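Side-chain contacts in putative uncharacterized protein (Emericella nidulans, PDB 3PGB), which is a copper amine oxidase carrying a self-derived topaquinone cofactor, and probably oxidises primary amines such as methylamine: residues T362-F367 and F488-H493; F193-S198 and W272-W277. All blocks are in the same frame, centred on the assembly; numbering follows the deposited sequence.

Contact 1: residues T362-F367 and F488-H493; sequences TGLSLF and FSYNFH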
# COMPACT_ATOMS: atom_id res chain seq x y z
N THR A 362 8.57 -12.63 20.64
CA THR A 362 8.05 -11.79 19.57
C THR A 362 9.05 -10.76 19.03
O THR A 362 8.71 -9.96 18.17
CB THR A 362 6.78 -11.05 20.03
OG1 THR A 362 7.07 -10.27 21.19
CG2 THR A 362 5.68 -12.05 20.35
N GLY A 363 10.28 -10.79 19.54
CA GLY A 363 11.33 -9.91 19.03
C GLY A 363 11.08 -8.47 19.42
O GLY A 363 11.04 -8.14 20.59
N LEU A 364 10.88 -7.62 18.41
CA LEU A 364 10.84 -6.16 18.61
C LEU A 364 9.51 -5.70 19.20
O LEU A 364 8.46 -6.27 18.89
CB LEU A 364 11.08 -5.44 17.28
CG LEU A 364 11.16 -3.91 17.25
CD1 LEU A 364 12.21 -3.38 18.21
CD2 LEU A 364 11.47 -3.47 15.83
N SER A 365 9.57 -4.67 20.03
CA SER A 365 8.37 -4.05 20.59
C SER A 365 8.68 -2.59 20.90
O SER A 365 9.83 -2.25 21.17
CB SER A 365 7.97 -4.80 21.85
OG SER A 365 6.65 -4.48 22.22
N LEU A 366 7.66 -1.74 20.83
CA LEU A 366 7.81 -0.31 21.15
C LEU A 366 6.94 0.06 22.34
O LEU A 366 5.81 -0.40 22.46
CB LEU A 366 7.41 0.56 19.95
CG LEU A 366 8.38 0.61 18.76
CD1 LEU A 366 8.50 -0.75 18.10
CD2 LEU A 366 7.92 1.65 17.75
N PHE A 367 7.47 0.91 23.22
CA PHE A 367 6.74 1.38 24.40
C PHE A 367 6.78 2.90 24.51
O PHE A 367 7.72 3.55 24.07
CB PHE A 367 7.34 0.77 25.66
CG PHE A 367 6.99 -0.68 25.86
CD1 PHE A 367 7.80 -1.68 25.35
CD2 PHE A 367 5.84 -1.04 26.55
CE1 PHE A 367 7.48 -3.02 25.53
CE2 PHE A 367 5.51 -2.37 26.74
CZ PHE A 367 6.32 -3.36 26.23
N PHE A 488 10.02 -6.66 9.42
CA PHE A 488 9.10 -5.76 10.11
C PHE A 488 9.64 -4.35 10.09
O PHE A 488 10.83 -4.14 10.31
CB PHE A 488 8.92 -6.20 11.56
CG PHE A 488 8.32 -7.55 11.70
CD1 PHE A 488 9.12 -8.66 11.93
CD2 PHE A 488 6.95 -7.73 11.60
CE1 PHE A 488 8.57 -9.91 12.06
CE2 PHE A 488 6.38 -8.99 11.73
CZ PHE A 488 7.20 -10.08 11.96
N SER A 489 8.77 -3.38 9.86
CA SER A 489 9.17 -1.98 9.80
C SER A 489 8.17 -1.08 10.54
O SER A 489 6.96 -1.22 10.35
CB SER A 489 9.29 -1.53 8.34
OG SER A 489 10.16 -2.38 7.61
N TYR A 490 8.68 -0.18 11.38
CA TYR A 490 7.86 0.83 12.03
C TYR A 490 8.20 2.19 11.46
O TYR A 490 9.32 2.66 11.60
CB TYR A 490 8.07 0.82 13.54
CG TYR A 490 7.46 -0.39 14.19
CD1 TYR A 490 8.24 -1.52 14.48
CD2 TYR A 490 6.11 -0.43 14.48
CE1 TYR A 490 7.68 -2.64 15.06
CE2 TYR A 490 5.54 -1.55 15.06
CZ TYR A 490 6.33 -2.65 15.35
OH TYR A 490 5.75 -3.75 15.92
N ASN A 491 7.22 2.82 10.82
CA ASN A 491 7.42 4.09 10.13
C ASN A 491 6.86 5.25 10.94
O ASN A 491 5.82 5.11 11.58
CB ASN A 491 6.70 4.08 8.78
CG ASN A 491 7.31 3.10 7.80
OD1 ASN A 491 8.53 3.02 7.68
ND2 ASN A 491 6.47 2.36 7.10
N PHE A 492 7.52 6.40 10.87
CA PHE A 492 7.01 7.63 11.46
C PHE A 492 7.15 8.76 10.46
O PHE A 492 8.22 8.94 9.89
CB PHE A 492 7.78 7.96 12.74
CG PHE A 492 7.80 6.85 13.73
CD1 PHE A 492 8.75 5.85 13.66
CD2 PHE A 492 6.85 6.79 14.74
CE1 PHE A 492 8.76 4.81 14.57
CE2 PHE A 492 6.86 5.76 15.66
CZ PHE A 492 7.82 4.77 15.57
N HIS A 493 6.08 9.52 10.26
CA HIS A 493 6.04 10.56 9.23
C HIS A 493 5.77 11.94 9.79
O HIS A 493 5.25 12.09 10.90
CB HIS A 493 4.98 10.20 8.20
CG HIS A 493 5.25 8.91 7.50
ND1 HIS A 493 4.94 7.69 8.05
CD2 HIS A 493 5.79 8.66 6.28
CE1 HIS A 493 5.28 6.73 7.20
NE2 HIS A 493 5.80 7.29 6.12
O HOH W 1 6.94 -6.15 16.33
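Torsions about CA–CB set the meeting of L364 and L366 with Y490: L364 turns CG opposite its own backbone N (chi1 -177°), whereas L366 and Y490 turn theirs opposite the carbonyl carbon (-72° for Y490). All three side chains then run into the gap between strands 363-371 and 486-492. These are strands of facing layers in the beta-sandwich of the copper amine oxidase enzyme domain; over these segments their axes come within 9.6 Å, at 19° to each other.

The Y490 ring runs alongside both leucines, each of which offers it a methyl. L366 CD1 sits over one face, 3.8 Å from the ring centroid, as a CH-pi contact shifted toward the CD1–CE1 side of the ring. L364 CD2 comes instead to the edge, 4.0 Å from CE1 of Y490. The other methyl of L366 reaches F492: CD2 lies in the plane of that ring, 3.8 Å from its CZ, so one leucine meets a face and an edge with its two branches. Around this core F354 packs on both L366 and F492, while L380 and F538 press on Y490.

The polar end of Y490 has its own link. A water in the plane of the ring lies 2.7 Å from Y490 OH and donates to L364 O at 3.0 Å, tying the hydroxyl to the opposite backbone. Dispersion between methyls and rings thus carries the contact, and a single water lets a phenol hydroxyl and a main-chain carbonyl share a hydrogen-bonded partner beside a patch of methyls and rings.

Contact 2: residues F193-S198 and W272-W277; sequences FKISAS and WKLLGW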
# COMPACT_ATOMS: atom_id res chain seq x y z
N PHE A 193 13.24 -43.63 11.90
CA PHE A 193 14.32 -44.27 11.15
C PHE A 193 14.17 -45.79 11.08
O PHE A 193 14.55 -46.41 10.09
CB PHE A 193 15.69 -43.92 11.73
CG PHE A 193 16.11 -42.48 11.54
CD1 PHE A 193 15.65 -41.72 10.46
CD2 PHE A 193 17.00 -41.89 12.42
CE1 PHE A 193 16.06 -40.41 10.29
CE2 PHE A 193 17.42 -40.58 12.25
CZ PHE A 193 16.95 -39.84 11.19
N LYS A 194 13.62 -46.39 12.13
CA LYS A 194 13.38 -47.82 12.12
C LYS A 194 12.28 -48.17 11.11
O LYS A 194 12.43 -49.11 10.33
CB LYS A 194 13.07 -48.34 13.53
CG LYS A 194 14.28 -48.24 14.46
CD LYS A 194 14.17 -49.06 15.74
CE LYS A 194 15.54 -49.19 16.42
NZ LYS A 194 15.46 -49.71 17.82
N ILE A 195 11.20 -47.39 11.12
CA ILE A 195 10.12 -47.55 10.15
C ILE A 195 10.62 -47.28 8.73
O ILE A 195 10.25 -47.99 7.79
CB ILE A 195 8.92 -46.61 10.45
CG1 ILE A 195 8.23 -47.03 11.75
CG2 ILE A 195 7.92 -46.64 9.31
CD1 ILE A 195 7.32 -45.96 12.32
N SER A 196 11.47 -46.26 8.58
CA SER A 196 12.03 -45.93 7.28
C SER A 196 12.93 -47.05 6.75
O SER A 196 12.93 -47.32 5.55
CB SER A 196 12.81 -44.62 7.34
OG SER A 196 13.41 -44.36 6.08
N ALA A 197 13.69 -47.68 7.63
CA ALA A 197 14.51 -48.85 7.26
C ALA A 197 13.63 -50.02 6.81
O ALA A 197 14.06 -50.86 6.02
CB ALA A 197 15.42 -49.28 8.41
N SER A 198 12.40 -50.06 7.32
CA SER A 198 11.39 -51.04 6.89
C SER A 198 11.05 -50.90 5.39
O SER A 198 10.63 -51.87 4.76
CB SER A 198 10.12 -50.87 7.73
OG SER A 198 9.38 -52.07 7.77
N TRP A 272 4.06 -47.05 21.03
CA TRP A 272 3.67 -46.24 19.86
C TRP A 272 3.23 -47.15 18.73
O TRP A 272 3.76 -48.25 18.57
CB TRP A 272 4.82 -45.35 19.37
CG TRP A 272 5.34 -44.36 20.37
CD1 TRP A 272 4.70 -43.90 21.49
CD2 TRP A 272 6.59 -43.67 20.32
NE1 TRP A 272 5.49 -42.99 22.15
CE2 TRP A 272 6.66 -42.84 21.45
CE3 TRP A 272 7.67 -43.70 19.43
CZ2 TRP A 272 7.76 -42.02 21.71
CZ3 TRP A 272 8.77 -42.89 19.70
CH2 TRP A 272 8.81 -42.07 20.83
N LYS A 273 2.28 -46.67 17.93
CA LYS A 273 1.67 -47.47 16.87
C LYS A 273 1.73 -46.76 15.51
O LYS A 273 1.69 -45.53 15.44
CB LYS A 273 0.22 -47.79 17.23
N LEU A 274 1.83 -47.55 14.45
CA LEU A 274 1.91 -47.05 13.09
C LEU A 274 0.50 -47.08 12.52
O LEU A 274 -0.01 -48.14 12.17
CB LEU A 274 2.87 -47.92 12.26
CG LEU A 274 3.20 -47.49 10.82
CD1 LEU A 274 4.54 -48.07 10.38
CD2 LEU A 274 2.10 -47.86 9.83
N LEU A 275 -0.14 -45.92 12.46
CA LEU A 275 -1.56 -45.85 12.11
C LEU A 275 -1.80 -45.98 10.61
O LEU A 275 -2.90 -46.35 10.19
CB LEU A 275 -2.19 -44.56 12.64
CG LEU A 275 -2.28 -44.43 14.16
CD1 LEU A 275 -2.98 -43.13 14.53
CD2 LEU A 275 -3.01 -45.61 14.80
N GLY A 276 -0.79 -45.69 9.80
CA GLY A 276 -0.90 -45.87 8.35
C GLY A 276 0.11 -45.12 7.50
O GLY A 276 0.96 -44.40 8.01
N TRP A 277 -0.00 -45.34 6.19
CA TRP A 277 0.80 -44.66 5.17
C TRP A 277 -0.14 -44.01 4.17
O TRP A 277 -1.27 -44.45 4.01
CB TRP A 277 1.65 -45.68 4.41
CG TRP A 277 2.75 -46.33 5.19
CD1 TRP A 277 2.66 -47.50 5.89
CD2 TRP A 277 4.11 -45.90 5.29
NE1 TRP A 277 3.88 -47.81 6.45
CE2 TRP A 277 4.78 -46.84 6.10
CE3 TRP A 277 4.81 -44.80 4.80
CZ2 TRP A 277 6.14 -46.71 6.42
CZ3 TRP A 277 6.16 -44.67 5.12
CH2 TRP A 277 6.80 -45.62 5.93
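I195, on helix 186-198, packs against L274 and W277 of strand 273-279: a helix laid on one face of a five-stranded antiparallel sheet, part of an alpha/beta domain of the kind that precedes the enzyme domain in copper amine oxidases.

The aliphatic part is a meeting of I195 with L274. Methyl CD1 of L274 nestles against the isoleucine, 3.8 Å from CG2 and 4.0 Å from CD1 of I195, the two side chains crossing at a slant. L274 extends its CG away from the backbone N (chi1 -174°), which carries this methyl out to the helix. L260, on the neighbouring strand 255-263, touches both residues and continues the apolar layer.

The aromatic part belongs to W277. Its six-membered ring receives I195 CG2 obliquely, at 3.4 Å from CZ2 and 3.7 Å from CH2 of W277, a snug approach. F290 meets the indole with its plane tilted by only about 15°, and F240 also packs on it.

Backbone geometry explains why two residues three apart both face the helix. L275 and G276 together oppose K261 in a classic beta bulge, and the extra residue brings W277 back to the side from which L274 points; in a regular strand the two would face opposite ways.

One polar group of the contact, the buried indole N-H of W277, is satisfied outside the two segments, by a residue that itself borders the contact: W277 NE1 is hydrogen-bonded to T287 OG1, at the start of helix 287-294, and the T287 side chain also touches L274.

In the fold
Contact 2 closes before contact 1 opens along the chain, and the two lie far apart: about 46 Å between centres and about 29 Å between nearest atoms. Contact 1 is close to the middle of the chain, about 10 Å from its centre, whereas contact 2 is about 36 Å out, away from the metal and cofactor sites. Only contact 1 has links toward the catalytic machinery. Its strand 486-492 starts two residues after the topaquinone at position 484, and F538, which touches Y490, shares strand 532-542 with copper ligands H532 and H534. The side chain of L366 is also about 10 Å from that of the calcium ligand D541.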